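Local coordinates for protein Glp_546_48378_50642 (Giardia intestinalis, PDB 2QVW) that cleaves double-stranded RNA into siRNAs of 21 to 23 base pairs that direct the destruction of homologous RNAs in the RNA interference pathway, at residues A[19-27]-A[110-120]; A[85-96]-A[267-276]. One frame throughout, in Å; residues are numbered along the deposited sequence.

Contact 1 (A[19-27]-A[110-120])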
loop_
_atom_site.group_PDB
_atom_site.type_symbol
_atom_site.label_atom_id
_atom_site.label_comp_id
_atom_site.label_asym_id
_atom_site.label_seq_id
_atom_site.Cartn_x
_atom_site.Cartn_y
_atom_site.Cartn_z
ATOM N N SER A 19 8.167 25.308 -6.073
ATOM C CA SER A 19 7.182 26.289 -5.632
ATOM C C SER A 19 6.395 25.642 -4.501
ATOM O O SER A 19 5.697 24.653 -4.712
ATOM C CB SER A 19 6.249 26.641 -6.777
ATOM O OG SER A 19 5.298 27.599 -6.370
ATOM N N HIS A 20 6.497 26.209 -3.303
ATOM C CA HIS A 20 5.832 25.655 -2.123
ATOM C C HIS A 20 4.497 26.300 -1.760
ATOM O O HIS A 20 4.312 27.507 -1.926
ATOM C CB HIS A 20 6.795 25.741 -0.934
ATOM C CG HIS A 20 8.168 25.234 -1.248
ATOM N ND1 HIS A 20 8.454 23.893 -1.387
ATOM C CD2 HIS A 20 9.318 25.891 -1.519
ATOM C CE1 HIS A 20 9.720 23.746 -1.732
ATOM N NE2 HIS A 20 10.267 24.945 -1.818
ATOM N N TRP A 21 3.570 25.482 -1.264
ATOM C CA TRP A 21 2.245 25.957 -0.873
ATOM C C TRP A 21 1.730 25.201 0.331
ATOM O O TRP A 21 2.117 24.062 0.561
ATOM C CB TRP A 21 1.241 25.755 -1.999
ATOM C CG TRP A 21 1.671 26.295 -3.306
ATOM C CD1 TRP A 21 2.592 25.751 -4.158
ATOM C CD2 TRP A 21 1.191 27.492 -3.941
ATOM N NE1 TRP A 21 2.713 26.536 -5.290
ATOM C CE2 TRP A 21 1.866 27.609 -5.182
ATOM C CE3 TRP A 21 0.256 28.477 -3.584
ATOM C CZ2 TRP A 21 1.635 28.668 -6.063
ATOM C CZ3 TRP A 21 0.027 29.532 -4.462
ATOM C CH2 TRP A 21 0.715 29.617 -5.687
ATOM N N LEU A 22 0.850 25.839 1.092
ATOM C CA LEU A 22 0.258 25.200 2.263
ATOM C C LEU A 22 -1.180 24.838 1.929
ATOM O O LEU A 22 -2.037 25.712 1.830
ATOM C CB LEU A 22 0.279 26.138 3.479
ATOM C CG LEU A 22 -0.600 25.713 4.668
ATOM C CD1 LEU A 22 -0.152 24.370 5.205
ATOM C CD2 LEU A 22 -0.536 26.754 5.759
ATOM N N LEU A 23 -1.440 23.549 1.752
ATOM C CA LEU A 23 -2.776 23.105 1.424
ATOM C C LEU A 23 -3.600 22.807 2.659
ATOM O O LEU A 23 -3.226 21.981 3.482
ATOM C CB LEU A 23 -2.735 21.864 0.528
ATOM C CG LEU A 23 -4.098 21.199 0.291
ATOM C CD1 LEU A 23 -5.138 22.230 -0.115
ATOM C CD2 LEU A 23 -3.949 20.148 -0.770
ATOM N N LEU A 24 -4.739 23.481 2.771
ATOM C CA LEU A 24 -5.640 23.296 3.896
ATOM C C LEU A 24 -6.848 22.488 3.450
ATOM O O LEU A 24 -7.596 22.908 2.569
ATOM C CB LEU A 24 -6.090 24.658 4.425
ATOM C CG LEU A 24 -4.934 25.591 4.809
ATOM C CD1 LEU A 24 -5.466 26.959 5.192
ATOM C CD2 LEU A 24 -4.144 24.970 5.954
ATOM N N LEU A 25 -7.024 21.321 4.052
ATOM C CA LEU A 25 -8.147 20.461 3.728
ATOM C C LEU A 25 -9.055 20.340 4.930
ATOM O O LEU A 25 -8.591 20.266 6.063
ATOM C CB LEU A 25 -7.661 19.076 3.336
ATOM C CG LEU A 25 -6.997 18.977 1.974
ATOM C CD1 LEU A 25 -6.670 17.525 1.687
ATOM C CD2 LEU A 25 -7.933 19.529 0.914
ATOM N N ASP A 26 -10.354 20.314 4.677
ATOM C CA ASP A 26 -11.325 20.190 5.746
ATOM C C ASP A 26 -11.572 18.725 6.041
ATOM O O ASP A 26 -12.515 18.389 6.746
ATOM C CB ASP A 26 -12.640 20.852 5.341
ATOM C CG ASP A 26 -13.415 20.040 4.322
ATOM O OD1 ASP A 26 -12.780 19.448 3.419
ATOM O OD2 ASP A 26 -14.663 20.007 4.413
ATOM N N THR A 27 -10.731 17.849 5.504
ATOM C CA THR A 27 -10.914 16.421 5.723
ATOM C C THR A 27 -9.610 15.681 6.006
ATOM O O THR A 27 -8.520 16.175 5.695
ATOM C CB THR A 27 -11.596 15.759 4.511
ATOM O OG1 THR A 27 -12.581 16.643 3.968
ATOM C CG2 THR A 27 -12.289 14.487 4.937
ATOM N N ALA A 110 -14.150 17.402 -0.307
ATOM C CA ALA A 110 -13.126 18.164 0.383
ATOM C C ALA A 110 -13.090 19.621 -0.033
ATOM O O ALA A 110 -13.403 19.974 -1.165
ATOM C CB ALA A 110 -11.757 17.532 0.150
ATOM N N THR A 111 -12.699 20.464 0.908
ATOM C CA THR A 111 -12.585 21.892 0.680
ATOM C C THR A 111 -11.099 22.197 0.777
ATOM O O THR A 111 -10.456 21.833 1.762
ATOM C CB THR A 111 -13.330 22.665 1.764
ATOM O OG1 THR A 111 -14.708 22.286 1.752
ATOM C CG2 THR A 111 -13.222 24.150 1.534
ATOM N N LEU A 112 -10.551 22.855 -0.237
ATOM C CA LEU A 112 -9.129 23.170 -0.234
ATOM C C LEU A 112 -8.772 24.632 -0.503
ATOM O O LEU A 112 -9.432 25.304 -1.286
ATOM C CB LEU A 112 -8.388 22.259 -1.228
ATOM C CG LEU A 112 -8.820 22.101 -2.685
ATOM C CD1 LEU A 112 -7.745 21.366 -3.458
ATOM C CD2 LEU A 112 -10.120 21.333 -2.758
ATOM N N ALA A 113 -7.720 25.110 0.160
ATOM C CA ALA A 113 -7.230 26.485 0.008
ATOM C C ALA A 113 -5.696 26.488 -0.012
ATOM O O ALA A 113 -5.055 26.017 0.923
ATOM C CB ALA A 113 -7.737 27.353 1.151
ATOM N N PHE A 114 -5.110 27.026 -1.075
ATOM C CA PHE A 114 -3.659 27.069 -1.214
ATOM C C PHE A 114 -3.057 28.401 -0.775
ATOM O O PHE A 114 -3.546 29.473 -1.140
ATOM C CB PHE A 114 -3.273 26.791 -2.662
ATOM C CG PHE A 114 -3.776 25.481 -3.172
ATOM C CD1 PHE A 114 -3.257 24.292 -2.694
ATOM C CD2 PHE A 114 -4.784 25.429 -4.119
ATOM C CE1 PHE A 114 -3.738 23.061 -3.156
ATOM C CE2 PHE A 114 -5.272 24.201 -4.586
ATOM C CZ PHE A 114 -4.748 23.020 -4.102
ATOM N N LEU A 115 -1.992 28.323 0.018
ATOM C CA LEU A 115 -1.297 29.506 0.505
ATOM C C LEU A 115 0.144 29.472 0.053
ATOM O O LEU A 115 0.732 28.406 -0.127
ATOM C CB LEU A 115 -1.331 29.575 2.026
ATOM C CG LEU A 115 -2.707 29.730 2.654
ATOM C CD1 LEU A 115 -2.541 30.076 4.123
ATOM C CD2 LEU A 115 -3.477 30.836 1.929
ATOM N N PRO A 116 0.742 30.649 -0.130
ATOM C CA PRO A 116 2.133 30.730 -0.569
ATOM C C PRO A 116 3.094 30.443 0.571
ATOM O O PRO A 116 2.837 30.810 1.721
ATOM C CB PRO A 116 2.271 32.172 -1.043
ATOM C CG PRO A 116 0.881 32.606 -1.283
ATOM C CD PRO A 116 0.116 31.971 -0.173
ATOM N N LEU A 117 4.206 29.791 0.248
ATOM C CA LEU A 117 5.216 29.471 1.245
ATOM C C LEU A 117 6.590 29.731 0.660
ATOM O O LEU A 117 6.840 29.416 -0.499
ATOM C CB LEU A 117 5.101 28.007 1.686
ATOM C CG LEU A 117 3.815 27.573 2.414
ATOM C CD1 LEU A 117 3.986 26.155 2.940
ATOM C CD2 LEU A 117 3.512 28.518 3.569
ATOM N N LEU A 118 7.476 30.309 1.466
ATOM C CA LEU A 118 8.837 30.620 1.039
ATOM C C LEU A 118 9.716 29.377 1.142
ATOM O O LEU A 118 10.514 29.091 0.253
ATOM C CB LEU A 118 9.413 31.732 1.919
ATOM C CG LEU A 118 8.449 32.878 2.266
ATOM C CD1 LEU A 118 9.199 33.959 3.045
ATOM C CD2 LEU A 118 7.845 33.471 0.996
ATOM N N SER A 119 9.554 28.645 2.237
ATOM C CA SER A 119 10.314 27.431 2.479
ATOM C C SER A 119 9.411 26.368 3.101
ATOM O O SER A 119 8.428 26.691 3.765
ATOM C CB SER A 119 11.499 27.738 3.406
ATOM O OG SER A 119 11.107 28.524 4.521
ATOM N N PRO A 120 9.728 25.083 2.891
ATOM C CA PRO A 120 8.897 24.024 3.466
ATOM C C PRO A 120 8.777 24.098 4.991
ATOM O O PRO A 120 7.914 23.455 5.586
ATOM C CB PRO A 120 9.598 22.752 2.997
ATOM C CG PRO A 120 11.030 23.177 2.896
ATOM C CD PRO A 120 10.910 24.515 2.223
#

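Contact 2 (A[85-96]-A[267-276]). With MN (manganese (II) ion), chain I.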
loop_
_atom_site.group_PDB
_atom_site.type_symbol
_atom_site.label_atom_id
_atom_site.label_comp_id
_atom_site.label_asym_id
_atom_site.label_seq_id
_atom_site.Cartn_x
_atom_site.Cartn_y
_atom_site.Cartn_z
ATOM N N TRP A 85 -12.039 25.606 -6.054
ATOM C CA TRP A 85 -11.245 24.388 -6.195
ATOM C C TRP A 85 -12.147 23.162 -6.196
ATOM O O TRP A 85 -12.018 22.280 -7.045
ATOM C CB TRP A 85 -10.250 24.274 -5.046
ATOM C CG TRP A 85 -9.308 25.426 -4.962
ATOM C CD1 TRP A 85 -9.201 26.324 -3.938
ATOM C CD2 TRP A 85 -8.309 25.793 -5.924
ATOM N NE1 TRP A 85 -8.190 27.227 -4.197
ATOM C CE2 TRP A 85 -7.627 26.924 -5.407
ATOM C CE3 TRP A 85 -7.919 25.274 -7.170
ATOM C CZ2 TRP A 85 -6.579 27.544 -6.093
ATOM C CZ3 TRP A 85 -6.877 25.889 -7.853
ATOM C CH2 TRP A 85 -6.217 27.015 -7.310
ATOM N N THR A 86 -13.059 23.117 -5.230
ATOM C CA THR A 86 -14.001 22.015 -5.101
ATOM C C THR A 86 -14.811 21.827 -6.380
ATOM O O THR A 86 -15.152 20.711 -6.756
ATOM C CB THR A 86 -14.968 22.275 -3.933
ATOM O OG1 THR A 86 -14.223 22.337 -2.714
ATOM C CG2 THR A 86 -16.020 21.181 -3.847
ATOM N N GLU A 87 -15.112 22.936 -7.044
ATOM C CA GLU A 87 -15.905 22.915 -8.265
ATOM C C GLU A 87 -15.021 22.545 -9.437
ATOM O O GLU A 87 -15.370 21.691 -10.248
ATOM C CB GLU A 87 -16.538 24.292 -8.498
ATOM C CG GLU A 87 -17.620 24.324 -9.559
ATOM C CD GLU A 87 -18.188 25.718 -9.764
ATOM O OE1 GLU A 87 -18.690 26.321 -8.781
ATOM O OE2 GLU A 87 -18.131 26.204 -10.915
ATOM N N ILE A 88 -13.871 23.200 -9.522
ATOM C CA ILE A 88 -12.922 22.927 -10.589
ATOM C C ILE A 88 -12.687 21.425 -10.620
ATOM O O ILE A 88 -12.478 20.834 -11.683
ATOM C CB ILE A 88 -11.558 23.619 -10.342
ATOM C CG1 ILE A 88 -11.718 25.138 -10.347
ATOM C CG2 ILE A 88 -10.573 23.210 -11.416
ATOM C CD1 ILE A 88 -10.426 25.889 -10.126
ATOM N N GLY A 89 -12.730 20.810 -9.442
ATOM C CA GLY A 89 -12.513 19.377 -9.341
ATOM C C GLY A 89 -13.693 18.513 -9.738
ATOM O O GLY A 89 -13.530 17.551 -10.476
ATOM N N ALA A 90 -14.877 18.865 -9.250
ATOM C CA ALA A 90 -16.088 18.109 -9.531
ATOM C C ALA A 90 -16.621 18.308 -10.941
ATOM O O ALA A 90 -17.705 17.815 -11.267
ATOM C CB ALA A 90 -17.163 18.466 -8.521
ATOM N N THR A 91 -15.871 19.030 -11.776
ATOM C CA THR A 91 -16.282 19.280 -13.161
ATOM C C THR A 91 -15.470 18.384 -14.071
ATOM O O THR A 91 -15.744 18.283 -15.263
ATOM C CB THR A 91 -16.036 20.735 -13.577
ATOM O OG1 THR A 91 -14.630 21.008 -13.543
ATOM C CG2 THR A 91 -16.762 21.685 -12.644
ATOM N N MET A 92 -14.467 17.743 -13.484
ATOM C CA MET A 92 -13.582 16.824 -14.186
ATOM C C MET A 92 -14.285 15.856 -15.116
ATOM O O MET A 92 -15.296 15.254 -14.755
ATOM C CB MET A 92 -12.816 15.980 -13.192
ATOM C CG MET A 92 -11.681 16.645 -12.479
ATOM S SD MET A 92 -10.903 15.399 -11.434
ATOM C CE MET A 92 -10.221 14.281 -12.648
ATOM N N PRO A 93 -13.756 15.690 -16.336
ATOM C CA PRO A 93 -14.399 14.750 -17.257
ATOM C C PRO A 93 -13.976 13.374 -16.753
ATOM O O PRO A 93 -12.891 13.236 -16.183
ATOM C CB PRO A 93 -13.787 15.116 -18.609
ATOM C CG PRO A 93 -12.445 15.658 -18.243
ATOM C CD PRO A 93 -12.731 16.492 -17.022
ATOM N N HIS A 94 -14.815 12.363 -16.940
ATOM C CA HIS A 94 -14.502 11.023 -16.440
ATOM C C HIS A 94 -13.146 10.455 -16.847
ATOM O O HIS A 94 -12.486 9.802 -16.045
ATOM C CB HIS A 94 -15.604 10.043 -16.858
ATOM C CG HIS A 94 -16.948 10.365 -16.287
ATOM N ND1 HIS A 94 -18.052 9.565 -16.489
ATOM C CD2 HIS A 94 -17.365 11.398 -15.516
ATOM C CE1 HIS A 94 -19.090 10.089 -15.864
ATOM N NE2 HIS A 94 -18.699 11.202 -15.267
ATOM N N ASN A 95 -12.740 10.703 -18.089
ATOM C CA ASN A 95 -11.473 10.197 -18.618
ATOM C C ASN A 95 -10.248 10.604 -17.807
ATOM O O ASN A 95 -9.154 10.077 -18.004
ATOM C CB ASN A 95 -11.284 10.672 -20.056
ATOM C CG ASN A 95 -11.171 12.170 -20.158
ATOM O OD1 ASN A 95 -12.125 12.890 -19.877
ATOM N ND2 ASN A 95 -9.997 12.653 -20.546
ATOM N N GLU A 96 -10.435 11.547 -16.897
ATOM C CA GLU A 96 -9.336 12.025 -16.085
ATOM C C GLU A 96 -9.259 11.450 -14.679
ATOM O O GLU A 96 -8.599 12.020 -13.812
ATOM C CB GLU A 96 -9.383 13.539 -16.000
ATOM C CG GLU A 96 -8.495 14.211 -16.990
ATOM C CD GLU A 96 -8.542 15.697 -16.850
ATOM O OE1 GLU A 96 -9.555 16.287 -17.273
ATOM O OE2 GLU A 96 -7.579 16.272 -16.303
ATOM N N LEU A 267 -2.508 23.866 -9.861
ATOM C CA LEU A 267 -3.298 23.705 -8.653
ATOM C C LEU A 267 -4.641 23.078 -8.991
ATOM O O LEU A 267 -5.191 22.304 -8.197
ATOM C CB LEU A 267 -3.503 25.040 -7.939
ATOM C CG LEU A 267 -2.279 25.585 -7.216
ATOM C CD1 LEU A 267 -2.699 26.773 -6.381
ATOM C CD2 LEU A 267 -1.662 24.512 -6.337
ATOM N N PRO A 268 -5.202 23.405 -10.168
ATOM C CA PRO A 268 -6.486 22.781 -10.473
ATOM C C PRO A 268 -6.267 21.267 -10.356
ATOM O O PRO A 268 -7.108 20.535 -9.818
ATOM C CB PRO A 268 -6.738 23.225 -11.907
ATOM C CG PRO A 268 -6.063 24.554 -11.970
ATOM C CD PRO A 268 -4.773 24.285 -11.269
ATOM N N GLU A 269 -5.103 20.831 -10.849
ATOM C CA GLU A 269 -4.682 19.433 -10.847
ATOM C C GLU A 269 -4.498 18.880 -9.439
ATOM O O GLU A 269 -4.845 17.720 -9.197
ATOM C CB GLU A 269 -3.378 19.267 -11.621
ATOM C CG GLU A 269 -3.370 19.892 -13.011
ATOM C CD GLU A 269 -4.376 19.273 -13.962
ATOM O OE1 GLU A 269 -4.366 18.035 -14.125
ATOM O OE2 GLU A 269 -5.170 20.036 -14.556
ATOM N N ILE A 270 -3.943 19.668 -8.512
ATOM C CA ILE A 270 -3.794 19.157 -7.151
ATOM C C ILE A 270 -5.192 18.958 -6.597
ATOM O O ILE A 270 -5.462 17.986 -5.882
ATOM C CB ILE A 270 -3.045 20.111 -6.222
ATOM C CG1 ILE A 270 -1.601 20.272 -6.691
ATOM C CG2 ILE A 270 -3.072 19.563 -4.795
ATOM C CD1 ILE A 270 -0.762 21.103 -5.743
ATOM N N ALA A 271 -6.079 19.889 -6.928
ATOM C CA ALA A 271 -7.465 19.789 -6.487
ATOM C C ALA A 271 -8.033 18.513 -7.105
ATOM O O ALA A 271 -8.551 17.650 -6.385
ATOM C CB ALA A 271 -8.259 20.993 -6.954
ATOM N N LYS A 272 -7.924 18.411 -8.434
ATOM C CA LYS A 272 -8.389 17.250 -9.193
ATOM C C LYS A 272 -7.874 15.978 -8.540
ATOM O O LYS A 272 -8.568 14.965 -8.477
ATOM C CB LYS A 272 -7.850 17.281 -10.622
ATOM C CG LYS A 272 -8.310 18.431 -11.506
ATOM C CD LYS A 272 -7.718 18.244 -12.913
ATOM C CE LYS A 272 -8.136 19.336 -13.871
ATOM N NZ LYS A 272 -7.558 19.103 -15.209
ATOM N N HIS A 273 -6.635 16.040 -8.070
ATOM C CA HIS A 273 -6.014 14.903 -7.427
ATOM C C HIS A 273 -6.858 14.488 -6.242
ATOM O O HIS A 273 -7.265 13.334 -6.120
ATOM C CB HIS A 273 -4.619 15.277 -6.964
ATOM C CG HIS A 273 -3.812 14.114 -6.484
ATOM N ND1 HIS A 273 -3.566 13.007 -7.266
ATOM C CD2 HIS A 273 -3.179 13.893 -5.309
ATOM C CE1 HIS A 273 -2.816 12.156 -6.591
ATOM N NE2 HIS A 273 -2.567 12.670 -5.401
ATOM N N ILE A 274 -7.121 15.448 -5.368
ATOM C CA ILE A 274 -7.939 15.210 -4.189
ATOM C C ILE A 274 -9.306 14.675 -4.608
ATOM O O ILE A 274 -9.865 13.801 -3.954
ATOM C CB ILE A 274 -8.132 16.520 -3.392
ATOM C CG1 ILE A 274 -6.786 16.993 -2.843
ATOM C CG2 ILE A 274 -9.096 16.308 -2.256
ATOM C CD1 ILE A 274 -6.870 18.257 -2.039
ATOM N N CYS A 275 -9.839 15.217 -5.697
ATOM C CA CYS A 275 -11.139 14.799 -6.207
ATOM C C CYS A 275 -11.018 13.383 -6.736
ATOM O O CYS A 275 -11.895 12.537 -6.527
ATOM C CB CYS A 275 -11.590 15.728 -7.333
ATOM S SG CYS A 275 -13.158 15.248 -8.084
ATOM N N ASP A 276 -9.918 13.136 -7.436
ATOM C CA ASP A 276 -9.651 11.822 -8.001
ATOM C C ASP A 276 -9.745 10.853 -6.831
ATOM O O ASP A 276 -10.670 10.036 -6.745
ATOM C CB ASP A 276 -8.240 11.797 -8.597
ATOM C CG ASP A 276 -8.006 10.627 -9.547
ATOM O OD1 ASP A 276 -8.829 9.687 -9.593
ATOM O OD2 ASP A 276 -6.973 10.653 -10.247
HETATM MN MN MN I . -19.957 13.236 -15.105
#

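Contact 1 (A[19-27]-A[110-120])
D26 and T111 close the end of this antiparallel strand pair: the backbone N of T111 donates to D26 OD1 at 2.7 Å, while T111 O takes the backbone N-H of D26. T27 OG1 also donates to D26 OD1. The two donors reach this oxygen from opposite faces of the carboxylate plane, so one acceptor ties the turn after 19-25 to the start of the other strand. With CG between the backbone N and the carbonyl carbon (chi1 74°), the carboxylate turns back to T111 N; a short acid can do this because its oxygens are only a few bonds from the main chain. Along the strands, L24 N donates to A113 O at 3.2 Å, and L22 N to L115 O at 2.8 Å.

On one face L23 lies alongside F114, and L23 CD1 touches F114 CE1 as well as L112 CB. Helix 267-284 covers L25, L112 and F114, whereas W21 packs on L264 and Y69. The other face carries L22, whose CB meets L117 CD1 at 3.7 Å. Farther along, P120 CD makes a CH-pi contact, its proline ring offering C-H groups to the flat H20 imidazole; H20 ND1 bonds T11 OG1. Main-chain bonding therefore sets the pairing, leucines dominate the packing on both faces, and the aspartate secures one end.

Contact 2 (A[85-96]-A[267-276])
K272 and E96 meet because both chains run out straight beyond CG: K272 is extended from chi2 to chi4, and E96 has chi2 at -178°. The two side chains run at a slant to each other, and K272 NZ donates to E96 OE2 at 3.0 Å on its syn lone pair, the side of the other oxygen. The same ammonium holds E269 OE2, one helical turn back, at 2.6 Å. A long lysine suits this place, since it can span from its helix to the loop while its charge probably offsets the closeness of the two glutamates. R41 gives E269 a second salt bridge.

In M92, CG lies anti to the carbonyl carbon (chi1 -76°) and chi2 is extended, which carries M92 SD to 3.7 Å from K272 CB; the bend at chi3 only turns the end methyl. The methionine also reaches C275, whose SG lies 4.0 Å from M92 SD. G89, lacking a side chain, lets the two helices come close, its CA lying 4.6 Å from that of K272. Toward the other end, the six-membered ring of W85 touches L267 CB through CH2, and CZ3 comes near P268 N. I88 CG2 adds a compact apolar contact with P268 CB at 3.9 Å. Farther out in the loop, H94 NE2 binds a manganese ion at 2.4 Å.

The short segments cross at -69° with axes 8.2 Å apart, an oblique helix-helix packing with a glycine at the close approach. It joins a short helix and the loop after it, in the N-terminal domain, to helix 267-284, consistent with the long connector helix that the N-terminal platform domain of Giardia Dicer wraps.

In the fold
Contact 2 is largely buried, whereas contact 1 is only partly so, with exposed residues at its margins. Helix 267-284, one partner in contact 2, also covers a face of contact 1: I274 of that helix packs on L25 and L112, and L267 on F114. W85 belongs to the same layer, its ring meeting F114 edge-to-face, and T86 OG1 probably bonds to A110 O. The sheet of contact 1 and the helices of contact 2 thus share an apolar interior. Their chemistry differs accordingly: the paired strands 19-25 and 112-117 are joined by main-chain bonds, while the crossing helices rely on side chains, with a salt-bridge network beside a hydrophobic seam.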